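PDB 6ERC: peroxinectin A, which uses a bound heme and hydrogen peroxide to oxidise phenolic donors and small anions such as iodide and thiocyanate. Local coordinates for residues A[308-312]-A[324-328]; A[120-126]-A[138-143]; A[264-268]-A[462-466]; A[51-57]-A[422-427]. All blocks are in the same frame, centred on the assembly; numbering follows the deposited sequence.

Contact 1. Residues A[308-312]-A[324-328]; sequences VGPFM and PLPIK
I327 fills the hollow beneath the turn of backbone at G309 and P310: its CG1 lies 3.1 Å from G309 O and almost as near to P310 O. CD1 continues from there into a pocket between V308 and M312, with M312 CE 3.5 Å from I327 CD1 and the V308 CG1 branch a little farther off. M312 supplies the second bump. Its CG stands anti to the backbone N (chi1 -161°), and a bend at chi3 swings the terminal methyl back so that the thioether crosses I327 at about a right angle. The other face of the strand pair carries F311, whose ring leans obliquely on two prolines: F311 CE1 is 3.9 Å from P326 CB, and F311 CD1 is 4.1 Å from P324 CB.

The backbone ties these shapes together. M312 and L325 form an antiparallel hydrogen-bonded pair, with M312 N 2.6 Å from L325 O and L325 N 2.7 Å from M312 O, while I327 N gives a nearly straight bond (171°) to P310 O. The hairpin of strands 311-315 and 321-326 is thus closed at its base, next to V308, which touches the heme. The chemistry suits the sequence: P326 has no N-H to give and occupies a non-hydrogen-bonded position opposite F311, so the register costs no cross-strand bond; the contacts between side chains are apolar, while the polar bonding is carried by the backbone.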
# COMPACT_ATOMS: atom_id res chain seq x y z
N VAL A 308 10.65 3.87 3.91
CA VAL A 308 10.54 5.20 3.33
C VAL A 308 11.69 6.07 3.85
O VAL A 308 11.84 6.25 5.07
CB VAL A 308 9.18 5.83 3.67
CG1 VAL A 308 9.13 7.30 3.26
CG2 VAL A 308 8.07 5.05 2.99
N GLY A 309 12.48 6.61 2.94
CA GLY A 309 13.52 7.55 3.30
C GLY A 309 12.95 8.92 3.57
O GLY A 309 11.79 9.23 3.26
N PRO A 310 13.78 9.78 4.17
CA PRO A 310 13.27 11.11 4.57
C PRO A 310 13.20 12.12 3.44
O PRO A 310 12.45 13.10 3.57
CB PRO A 310 14.28 11.55 5.64
CG PRO A 310 15.55 10.88 5.25
CD PRO A 310 15.16 9.57 4.62
N PHE A 311 13.94 11.94 2.35
CA PHE A 311 14.02 12.95 1.30
C PHE A 311 13.61 12.37 -0.04
O PHE A 311 13.84 11.20 -0.35
CB PHE A 311 15.43 13.53 1.20
CG PHE A 311 15.80 14.41 2.35
CD1 PHE A 311 15.35 15.72 2.41
CD2 PHE A 311 16.59 13.93 3.38
CE1 PHE A 311 15.68 16.53 3.47
CE2 PHE A 311 16.93 14.75 4.44
CZ PHE A 311 16.48 16.05 4.49
N MET A 312 12.98 13.23 -0.84
CA MET A 312 12.54 12.90 -2.19
C MET A 312 13.45 13.65 -3.16
O MET A 312 13.43 14.89 -3.21
CB MET A 312 11.08 13.28 -2.37
CG MET A 312 10.38 12.61 -3.52
SD MET A 312 8.61 12.49 -3.17
CE MET A 312 8.60 11.11 -2.05
N PRO A 324 16.69 18.52 -2.66
CA PRO A 324 15.79 17.42 -2.28
C PRO A 324 14.54 17.93 -1.57
O PRO A 324 14.59 18.89 -0.80
CB PRO A 324 16.65 16.55 -1.36
CG PRO A 324 18.06 16.89 -1.72
CD PRO A 324 18.04 18.34 -2.09
N LEU A 325 13.42 17.26 -1.83
CA LEU A 325 12.16 17.60 -1.18
C LEU A 325 11.97 16.70 0.04
O LEU A 325 11.93 15.48 -0.11
CB LEU A 325 11.00 17.41 -2.15
CG LEU A 325 9.59 17.67 -1.61
CD1 LEU A 325 9.39 19.15 -1.33
CD2 LEU A 325 8.55 17.17 -2.59
N PRO A 326 11.86 17.25 1.25
CA PRO A 326 11.64 16.39 2.41
C PRO A 326 10.23 15.82 2.41
O PRO A 326 9.27 16.49 2.03
CB PRO A 326 11.87 17.33 3.60
CG PRO A 326 11.57 18.68 3.07
CD PRO A 326 12.01 18.67 1.63
N ILE A 327 10.12 14.57 2.85
CA ILE A 327 8.84 13.87 2.84
C ILE A 327 7.76 14.71 3.49
O ILE A 327 6.65 14.87 2.96
CB ILE A 327 8.98 12.50 3.54
CG1 ILE A 327 9.81 11.54 2.69
CG2 ILE A 327 7.61 11.89 3.85
CD1 ILE A 327 9.15 11.09 1.39
N LYS A 328 8.06 15.28 4.67
CA LYS A 328 7.03 15.97 5.44
C LYS A 328 6.42 17.14 4.66
O LYS A 328 5.28 17.53 4.93
CB LYS A 328 7.61 16.46 6.77
CG LYS A 328 8.88 17.28 6.67
CD LYS A 328 9.42 17.62 8.05
CE LYS A 328 10.72 18.40 7.98
NZ LYS A 328 11.86 17.58 7.46

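Contact 2. Residues A[120-126]-A[138-143]; sequences RATEVPC and KCYEQI. With BMA (beta-D-mannopyranose), chain H.
C139 O takes the N-H of V124 in a short, almost straight bond, V124 N to C139 O 2.7 Å at 170°, and the CA-H of E123 leans on the same oxygen, with E123 CA 3.3 Å from C139 O. Farther along, T122 and E141 exchange two backbone bonds as an antiparallel hydrogen-bonded pair, and I143 N closes on R120 O.

On the side chain of T122, OG1 is anti to the backbone N (chi1 -161°) and carries the mannose, its bond to BMA C1 measuring 1.6 Å. The methyl branch, T122 CG2, instead rests 3.8 Å from I143 CD1. R120 runs out extended across I143, one face of its guanidinium over I143 CG2, and brings NH2 to the sugar hydroxyl O3 near the guanidinium plane, R120 NH2 to BMA O3 being 2.5 Å. With an alanine here, O3 of the mannose would probably lose its charged partner, the sugar would be freer to swing about its link to T122, and I143 CG2 would be left with less cover.

Strands 113-124 and 139-144 are the two inner strands of a four-stranded antiparallel sheet, and E141 reaches R28 in a salt bridge and N294 in a hydrogen bond, while Q142 OE1 also takes N294. V124 CG1 packs on the stem of E141, 3.5 Å from E141 CB. At this end of the pair the C126-C139 disulfide (SG to SG 2.0 Å) closes the intervening loop, and the E123 carboxylate crosses the K138 chain obliquely, OE1 near CD, the opposite charges close but short of a salt bridge.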
# COMPACT_ATOMS: atom_id res chain seq x y z
N ARG A 120 -13.96 0.20 9.79
CA ARG A 120 -15.31 -0.31 9.58
C ARG A 120 -15.33 -1.82 9.75
O ARG A 120 -14.47 -2.54 9.24
CB ARG A 120 -15.80 0.06 8.18
CG ARG A 120 -17.21 -0.44 7.83
CD ARG A 120 -17.51 -0.17 6.37
NE ARG A 120 -18.67 -0.92 5.88
CZ ARG A 120 -19.13 -0.86 4.64
NH1 ARG A 120 -18.53 -0.08 3.74
NH2 ARG A 120 -20.18 -1.58 4.28
N ALA A 121 -16.32 -2.27 10.50
CA ALA A 121 -16.50 -3.68 10.78
C ALA A 121 -17.96 -4.05 10.61
O ALA A 121 -18.85 -3.19 10.59
CB ALA A 121 -16.01 -4.06 12.19
N THR A 122 -18.20 -5.35 10.47
CA THR A 122 -19.53 -5.90 10.28
C THR A 122 -19.62 -7.21 11.04
O THR A 122 -18.63 -7.91 11.24
CB THR A 122 -19.84 -6.12 8.78
OG1 THR A 122 -21.25 -6.22 8.60
CG2 THR A 122 -19.15 -7.41 8.26
N GLU A 123 -20.84 -7.52 11.47
CA GLU A 123 -21.09 -8.77 12.18
C GLU A 123 -20.89 -9.95 11.23
O GLU A 123 -21.26 -9.91 10.06
CB GLU A 123 -22.51 -8.77 12.78
CG GLU A 123 -22.78 -9.94 13.70
CD GLU A 123 -24.11 -9.79 14.42
OE1 GLU A 123 -24.59 -8.64 14.57
OE2 GLU A 123 -24.68 -10.82 14.83
N VAL A 124 -20.29 -11.01 11.75
CA VAL A 124 -20.03 -12.22 10.97
C VAL A 124 -20.47 -13.43 11.79
O VAL A 124 -20.68 -13.34 13.01
CB VAL A 124 -18.54 -12.34 10.56
CG1 VAL A 124 -18.16 -11.21 9.63
CG2 VAL A 124 -17.63 -12.37 11.79
N PRO A 125 -20.63 -14.58 11.13
CA PRO A 125 -20.99 -15.80 11.85
C PRO A 125 -19.84 -16.24 12.75
O PRO A 125 -18.67 -16.15 12.37
CB PRO A 125 -21.25 -16.82 10.74
CG PRO A 125 -21.46 -16.02 9.51
CD PRO A 125 -20.63 -14.79 9.67
N CYS A 126 -20.19 -16.73 13.94
CA CYS A 126 -19.18 -17.16 14.90
C CYS A 126 -18.68 -18.57 14.64
O CYS A 126 -17.63 -18.94 15.17
CB CYS A 126 -19.74 -17.08 16.32
SG CYS A 126 -19.88 -15.41 16.99
N LYS A 138 -20.81 -11.22 20.25
CA LYS A 138 -20.98 -11.40 18.82
C LYS A 138 -19.62 -11.42 18.15
O LYS A 138 -18.60 -11.11 18.76
CB LYS A 138 -21.86 -10.30 18.23
CG LYS A 138 -23.24 -10.20 18.87
CD LYS A 138 -24.04 -9.02 18.31
CE LYS A 138 -25.34 -8.82 19.08
NZ LYS A 138 -26.13 -7.67 18.54
N CYS A 139 -19.61 -11.80 16.88
CA CYS A 139 -18.38 -11.92 16.11
C CYS A 139 -18.34 -10.87 15.01
O CYS A 139 -19.32 -10.68 14.27
CB CYS A 139 -18.23 -13.32 15.52
SG CYS A 139 -18.03 -14.61 16.76
N TYR A 140 -17.20 -10.19 14.91
CA TYR A 140 -17.01 -9.12 13.94
C TYR A 140 -15.77 -9.35 13.10
O TYR A 140 -14.80 -9.98 13.53
CB TYR A 140 -16.88 -7.74 14.60
CG TYR A 140 -18.09 -7.38 15.41
CD1 TYR A 140 -18.09 -7.55 16.78
CD2 TYR A 140 -19.25 -6.88 14.82
CE1 TYR A 140 -19.18 -7.23 17.55
CE2 TYR A 140 -20.35 -6.56 15.58
CZ TYR A 140 -20.32 -6.74 16.94
OH TYR A 140 -21.43 -6.42 17.69
N GLU A 141 -15.82 -8.79 11.89
CA GLU A 141 -14.69 -8.81 10.98
C GLU A 141 -14.56 -7.47 10.29
O GLU A 141 -15.56 -6.80 10.00
CB GLU A 141 -14.86 -9.94 9.94
CG GLU A 141 -13.66 -10.14 9.02
CD GLU A 141 -12.34 -10.23 9.78
OE1 GLU A 141 -11.70 -9.18 9.98
OE2 GLU A 141 -11.95 -11.35 10.18
N GLN A 142 -13.31 -7.05 10.08
CA GLN A 142 -13.08 -5.77 9.43
C GLN A 142 -13.41 -5.84 7.94
O GLN A 142 -13.34 -6.90 7.31
CB GLN A 142 -11.63 -5.30 9.63
CG GLN A 142 -11.35 -4.63 10.97
CD GLN A 142 -11.30 -5.62 12.13
OE1 GLN A 142 -10.77 -6.72 12.00
NE2 GLN A 142 -11.86 -5.22 13.26
N ILE A 143 -13.78 -4.69 7.39
CA ILE A 143 -14.30 -4.59 6.02
C ILE A 143 -13.23 -3.98 5.12
O ILE A 143 -12.67 -2.92 5.43
CB ILE A 143 -15.61 -3.76 5.96
CG1 ILE A 143 -16.81 -4.57 6.51
CG2 ILE A 143 -15.87 -3.29 4.52
CD1 ILE A 143 -17.58 -5.39 5.46
C1 BMA H . -22.20 -4.99 8.37
C2 BMA H . -22.43 -3.50 7.95
C3 BMA H . -22.52 -3.41 6.40
C4 BMA H . -23.29 -4.63 5.82
C5 BMA H . -24.11 -5.29 6.94
C6 BMA H . -25.02 -6.41 6.47
O2 BMA H . -21.34 -2.67 8.34
O3 BMA H . -21.24 -3.30 5.82
O4 BMA H . -24.18 -4.21 4.79
O5 BMA H . -23.19 -5.86 7.88
O6 BMA H . -26.32 -6.28 7.08

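Contact 3. Residues A[264-268]-A[462-466]; sequences KITYD and FFRTR
Y267 spans two helix segments whose axes lie 12.1 Å apart and sets its hydroxyl against the backbone of the other. The bond from Y267 OH to F462 O is short, 2.6 Å, and the oxygen is met on a lone pair, in the carbonyl plane and also in the plane of the tyrosine ring. This is the tight part. T465 OG1 sits 3.2 Å from Y267 OH, a possible second polar neighbour, and the same hydroxyl lies at the edge of the F462 ring, 3.5 Å from F462 CD1. R466 CB closes in obliquely, 3.6 Å from Y267 CE2. From there the arginine bends at chi3 and crosses the ring obliquely, guanidinium and ring planes 33° apart, so that R466 NH1 comes to 3.6 Å from Y267 CD2; its NH2 is held by P279 O.

A phenylalanine in place of Y267 would probably leave F462 O with little more than the weak bond from R466 N, and T465 OG1 without its phenolic neighbour.

The rest is loose. The two backbones never meet, and T266 touches F462 only lightly, T266 CG2 to F462 CE1 4.4 Å; next to Y267, D268 faces solvent. W472 meets the Y267 ring edge-to-face and F278 also packs against it, while L79 of helix 70-80 covers F462. A long tyrosine thus bridges helices 247-275 and 452-467, two members of the largely helical fold of the animal heme peroxidases.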
# COMPACT_ATOMS: atom_id res chain seq x y z
N LYS A 264 2.20 -7.83 -14.14
CA LYS A 264 3.47 -8.42 -14.53
C LYS A 264 4.64 -7.82 -13.75
O LYS A 264 5.54 -8.54 -13.31
CB LYS A 264 3.70 -8.25 -16.03
CG LYS A 264 4.83 -9.11 -16.58
CD LYS A 264 5.15 -8.77 -18.03
CE LYS A 264 6.23 -9.67 -18.60
NZ LYS A 264 6.62 -9.26 -19.98
N ILE A 265 4.64 -6.49 -13.59
CA ILE A 265 5.70 -5.85 -12.81
C ILE A 265 5.70 -6.36 -11.38
O ILE A 265 6.75 -6.54 -10.76
CB ILE A 265 5.54 -4.31 -12.86
CG1 ILE A 265 5.88 -3.80 -14.26
CG2 ILE A 265 6.42 -3.64 -11.81
CD1 ILE A 265 5.50 -2.36 -14.50
N THR A 266 4.51 -6.62 -10.83
CA THR A 266 4.42 -7.10 -9.45
C THR A 266 5.07 -8.47 -9.31
O THR A 266 5.90 -8.69 -8.42
CB THR A 266 2.96 -7.13 -9.01
OG1 THR A 266 2.41 -5.81 -9.07
CG2 THR A 266 2.84 -7.66 -7.58
N TYR A 267 4.71 -9.42 -10.18
CA TYR A 267 5.11 -10.81 -10.00
C TYR A 267 6.39 -11.18 -10.73
O TYR A 267 6.95 -12.25 -10.46
CB TYR A 267 3.99 -11.74 -10.46
CG TYR A 267 2.84 -11.82 -9.48
CD1 TYR A 267 2.03 -10.72 -9.24
CD2 TYR A 267 2.56 -13.00 -8.81
CE1 TYR A 267 0.98 -10.79 -8.34
CE2 TYR A 267 1.52 -13.08 -7.91
CZ TYR A 267 0.73 -11.97 -7.69
OH TYR A 267 -0.32 -12.04 -6.80
N ASP A 268 6.87 -10.34 -11.66
CA ASP A 268 8.15 -10.59 -12.31
C ASP A 268 9.28 -9.74 -11.76
O ASP A 268 10.44 -10.16 -11.83
CB ASP A 268 8.04 -10.35 -13.82
CG ASP A 268 7.32 -11.48 -14.55
OD1 ASP A 268 6.88 -12.44 -13.89
OD2 ASP A 268 7.21 -11.40 -15.79
N PHE A 462 -0.08 -13.16 -2.02
CA PHE A 462 0.06 -12.97 -3.46
C PHE A 462 -0.08 -14.27 -4.23
O PHE A 462 -0.37 -14.23 -5.44
CB PHE A 462 1.40 -12.30 -3.77
CG PHE A 462 1.43 -10.83 -3.46
CD1 PHE A 462 0.63 -9.95 -4.16
CD2 PHE A 462 2.24 -10.33 -2.46
CE1 PHE A 462 0.64 -8.60 -3.88
CE2 PHE A 462 2.26 -8.98 -2.17
CZ PHE A 462 1.46 -8.12 -2.88
N PHE A 463 0.09 -15.42 -3.59
CA PHE A 463 -0.27 -16.67 -4.24
C PHE A 463 -1.76 -16.71 -4.53
O PHE A 463 -2.18 -17.18 -5.60
CB PHE A 463 0.13 -17.86 -3.37
CG PHE A 463 -0.17 -19.19 -4.00
CD1 PHE A 463 -1.39 -19.80 -3.81
CD2 PHE A 463 0.78 -19.82 -4.78
CE1 PHE A 463 -1.67 -21.02 -4.39
CE2 PHE A 463 0.51 -21.04 -5.36
CZ PHE A 463 -0.72 -21.64 -5.17
N ARG A 464 -2.58 -16.21 -3.60
CA ARG A 464 -4.02 -16.30 -3.77
C ARG A 464 -4.54 -15.24 -4.74
O ARG A 464 -5.40 -15.55 -5.58
CB ARG A 464 -4.71 -16.17 -2.41
CG ARG A 464 -4.56 -17.41 -1.55
CD ARG A 464 -5.35 -17.32 -0.25
NE ARG A 464 -4.83 -16.30 0.65
CZ ARG A 464 -5.32 -15.08 0.80
NH1 ARG A 464 -4.76 -14.24 1.65
NH2 ARG A 464 -6.38 -14.69 0.10
N THR A 465 -4.05 -14.01 -4.66
CA THR A 465 -4.55 -12.97 -5.57
C THR A 465 -4.14 -13.20 -7.02
O THR A 465 -4.64 -12.51 -7.90
CB THR A 465 -4.08 -11.58 -5.12
OG1 THR A 465 -2.72 -11.64 -4.68
CG2 THR A 465 -4.97 -11.06 -4.00
N ARG A 466 -3.24 -14.15 -7.28
CA ARG A 466 -2.97 -14.63 -8.63
C ARG A 466 -3.78 -15.88 -8.97
O ARG A 466 -4.44 -15.92 -10.01
CB ARG A 466 -1.47 -14.92 -8.80
CG ARG A 466 -1.13 -15.62 -10.10
CD ARG A 466 0.37 -15.63 -10.37
NE ARG A 466 1.06 -16.70 -9.66
CZ ARG A 466 2.37 -16.93 -9.73
NH1 ARG A 466 3.15 -16.16 -10.48
NH2 ARG A 466 2.91 -17.94 -9.06

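Contact 4. Residues A[51-57]-A[422-427]; sequences ISNIIFD and RLKNAY
A426 CB sits in the middle of an isoleucine cluster: I55 CD1 comes to 3.5 Å from it, and I51 CD1 and I54 CG2 each lie 3.8 Å from A426 CB. The small methyl is consistent with the 9.0 Å between the axes of the two nearly antiparallel helix segments. Y427 closes one side, its ring crossing both I51 and I55 at about a right angle, with I55 CD1 3.7 Å from Y427 CE2.

Moving outward, the stem of N425 lies against I54 CG2, and R422 then runs extended past I54 O to the C-terminal end of helix 48-56. There one nitrogen holds two carbonyls: R422 NH1 is 2.9 Å from I55 O and equally far from D57 O. The D57 oxygen is met on a lone pair in its carbonyl plane, whereas at I55 the donor stands above that plane, 58° out of it. The positive charge probably balances the negative end of the helix dipole.

D57 itself turns its carboxylate to R365, and Y427 OH bonds D434. Helix 379-390 covers I51, helix 410-413 packs on L423, and helix 435-441 touches Y427, so the pair of helices 48-56 and 417-426 packs among these three.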
# COMPACT_ATOMS: atom_id res chain seq x y z
N ILE A 51 4.98 2.73 22.61
CA ILE A 51 5.73 1.77 21.81
C ILE A 51 6.41 2.48 20.64
O ILE A 51 7.52 2.10 20.24
CB ILE A 51 4.80 0.65 21.31
CG1 ILE A 51 4.16 -0.11 22.48
CG2 ILE A 51 5.56 -0.32 20.41
CD1 ILE A 51 5.15 -0.88 23.35
N SER A 52 5.77 3.50 20.08
CA SER A 52 6.38 4.25 18.99
C SER A 52 7.66 4.93 19.44
O SER A 52 8.70 4.84 18.78
CB SER A 52 5.39 5.28 18.44
OG SER A 52 5.96 6.05 17.40
N ASN A 53 7.61 5.62 20.58
CA ASN A 53 8.79 6.32 21.08
C ASN A 53 9.89 5.35 21.48
O ASN A 53 11.07 5.62 21.26
CB ASN A 53 8.41 7.22 22.26
CG ASN A 53 7.58 8.41 21.84
OD1 ASN A 53 7.84 9.03 20.80
ND2 ASN A 53 6.57 8.74 22.63
N ILE A 54 9.52 4.21 22.07
CA ILE A 54 10.53 3.29 22.59
C ILE A 54 11.22 2.56 21.45
O ILE A 54 12.46 2.47 21.41
CB ILE A 54 9.90 2.31 23.59
CG1 ILE A 54 9.46 3.04 24.86
CG2 ILE A 54 10.88 1.19 23.95
CD1 ILE A 54 8.51 2.25 25.74
N ILE A 55 10.45 2.02 20.51
CA ILE A 55 10.97 1.13 19.49
C ILE A 55 11.25 1.86 18.18
O ILE A 55 12.33 1.75 17.61
CB ILE A 55 10.00 -0.06 19.28
CG1 ILE A 55 10.14 -1.04 20.44
CG2 ILE A 55 10.27 -0.76 17.94
CD1 ILE A 55 9.12 -2.15 20.44
N PHE A 56 10.26 2.60 17.67
CA PHE A 56 10.33 3.10 16.30
C PHE A 56 11.17 4.37 16.15
O PHE A 56 11.46 4.75 15.01
CB PHE A 56 8.92 3.35 15.77
CG PHE A 56 8.16 2.09 15.48
CD1 PHE A 56 8.21 1.52 14.22
CD2 PHE A 56 7.41 1.47 16.46
CE1 PHE A 56 7.52 0.35 13.95
CE2 PHE A 56 6.72 0.31 16.20
CZ PHE A 56 6.77 -0.25 14.94
N ASP A 57 11.58 5.01 17.24
CA ASP A 57 12.32 6.26 17.12
C ASP A 57 13.57 6.07 16.28
O ASP A 57 14.32 5.10 16.47
CB ASP A 57 12.70 6.80 18.50
CG ASP A 57 13.33 8.17 18.42
OD1 ASP A 57 12.69 9.09 17.87
OD2 ASP A 57 14.47 8.34 18.91
N ARG A 422 15.55 -2.44 23.15
CA ARG A 422 14.30 -1.74 22.91
C ARG A 422 13.09 -2.66 23.08
O ARG A 422 12.03 -2.21 23.51
CB ARG A 422 14.31 -1.11 21.52
CG ARG A 422 15.28 0.07 21.41
CD ARG A 422 15.11 0.86 20.12
NE ARG A 422 15.95 2.05 20.13
CZ ARG A 422 15.71 3.15 19.41
NH1 ARG A 422 14.65 3.23 18.62
NH2 ARG A 422 16.54 4.18 19.50
N LEU A 423 13.24 -3.94 22.74
CA LEU A 423 12.16 -4.89 22.99
C LEU A 423 11.98 -5.15 24.48
O LEU A 423 10.85 -5.18 24.98
CB LEU A 423 12.44 -6.20 22.24
CG LEU A 423 12.39 -6.14 20.72
CD1 LEU A 423 12.91 -7.44 20.13
CD2 LEU A 423 10.97 -5.85 20.23
N LYS A 424 13.09 -5.35 25.21
CA LYS A 424 13.00 -5.51 26.66
C LYS A 424 12.35 -4.29 27.30
O LYS A 424 11.56 -4.43 28.24
CB LYS A 424 14.40 -5.72 27.25
CG LYS A 424 15.06 -7.04 26.87
CD LYS A 424 16.50 -7.08 27.37
CE LYS A 424 17.28 -8.23 26.75
NZ LYS A 424 18.69 -8.28 27.25
N ASN A 425 12.68 -3.09 26.82
CA ASN A 425 12.12 -1.87 27.38
C ASN A 425 10.63 -1.75 27.07
O ASN A 425 9.86 -1.28 27.90
CB ASN A 425 12.89 -0.66 26.85
CG ASN A 425 12.55 0.62 27.58
OD1 ASN A 425 11.59 0.68 28.36
ND2 ASN A 425 13.33 1.67 27.32
N ALA A 426 10.22 -2.17 25.87
CA ALA A 426 8.83 -2.01 25.46
C ALA A 426 7.94 -3.11 26.02
O ALA A 426 6.80 -2.84 26.43
CB ALA A 426 8.73 -1.98 23.93
N TYR A 427 8.43 -4.34 26.04
CA TYR A 427 7.65 -5.48 26.50
C TYR A 427 8.41 -6.21 27.61
O TYR A 427 9.65 -6.23 27.63
CB TYR A 427 7.37 -6.46 25.36
CG TYR A 427 6.78 -5.81 24.13
CD1 TYR A 427 5.41 -5.59 24.03
CD2 TYR A 427 7.58 -5.41 23.08
CE1 TYR A 427 4.87 -5.00 22.91
CE2 TYR A 427 7.05 -4.81 21.96
CZ TYR A 427 5.69 -4.61 21.88
OH TYR A 427 5.15 -4.01 20.76

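How the contacts relate
Contacts 3 and 4 both join helices and are largely buried, yet differ in kind: contact 3 centres on one tyrosine between widely spaced helices, its hydroxyl bonded to a backbone carbonyl and its ring against an arginine, whereas contact 4 packs branched aliphatics closely and has its arginine at the polar edge, on the helix-end carbonyls. Contacts 1 and 2 pair antiparallel strands and are only partly buried. The side chains of contact 1 are apolar and sit beside the heme at the base of a hairpin; contact 2 carries a mannose, a disulfide and charged side chains. No two contacts share an element. Contacts 1 and 4 come nearest, about 10 Å between their closest atoms.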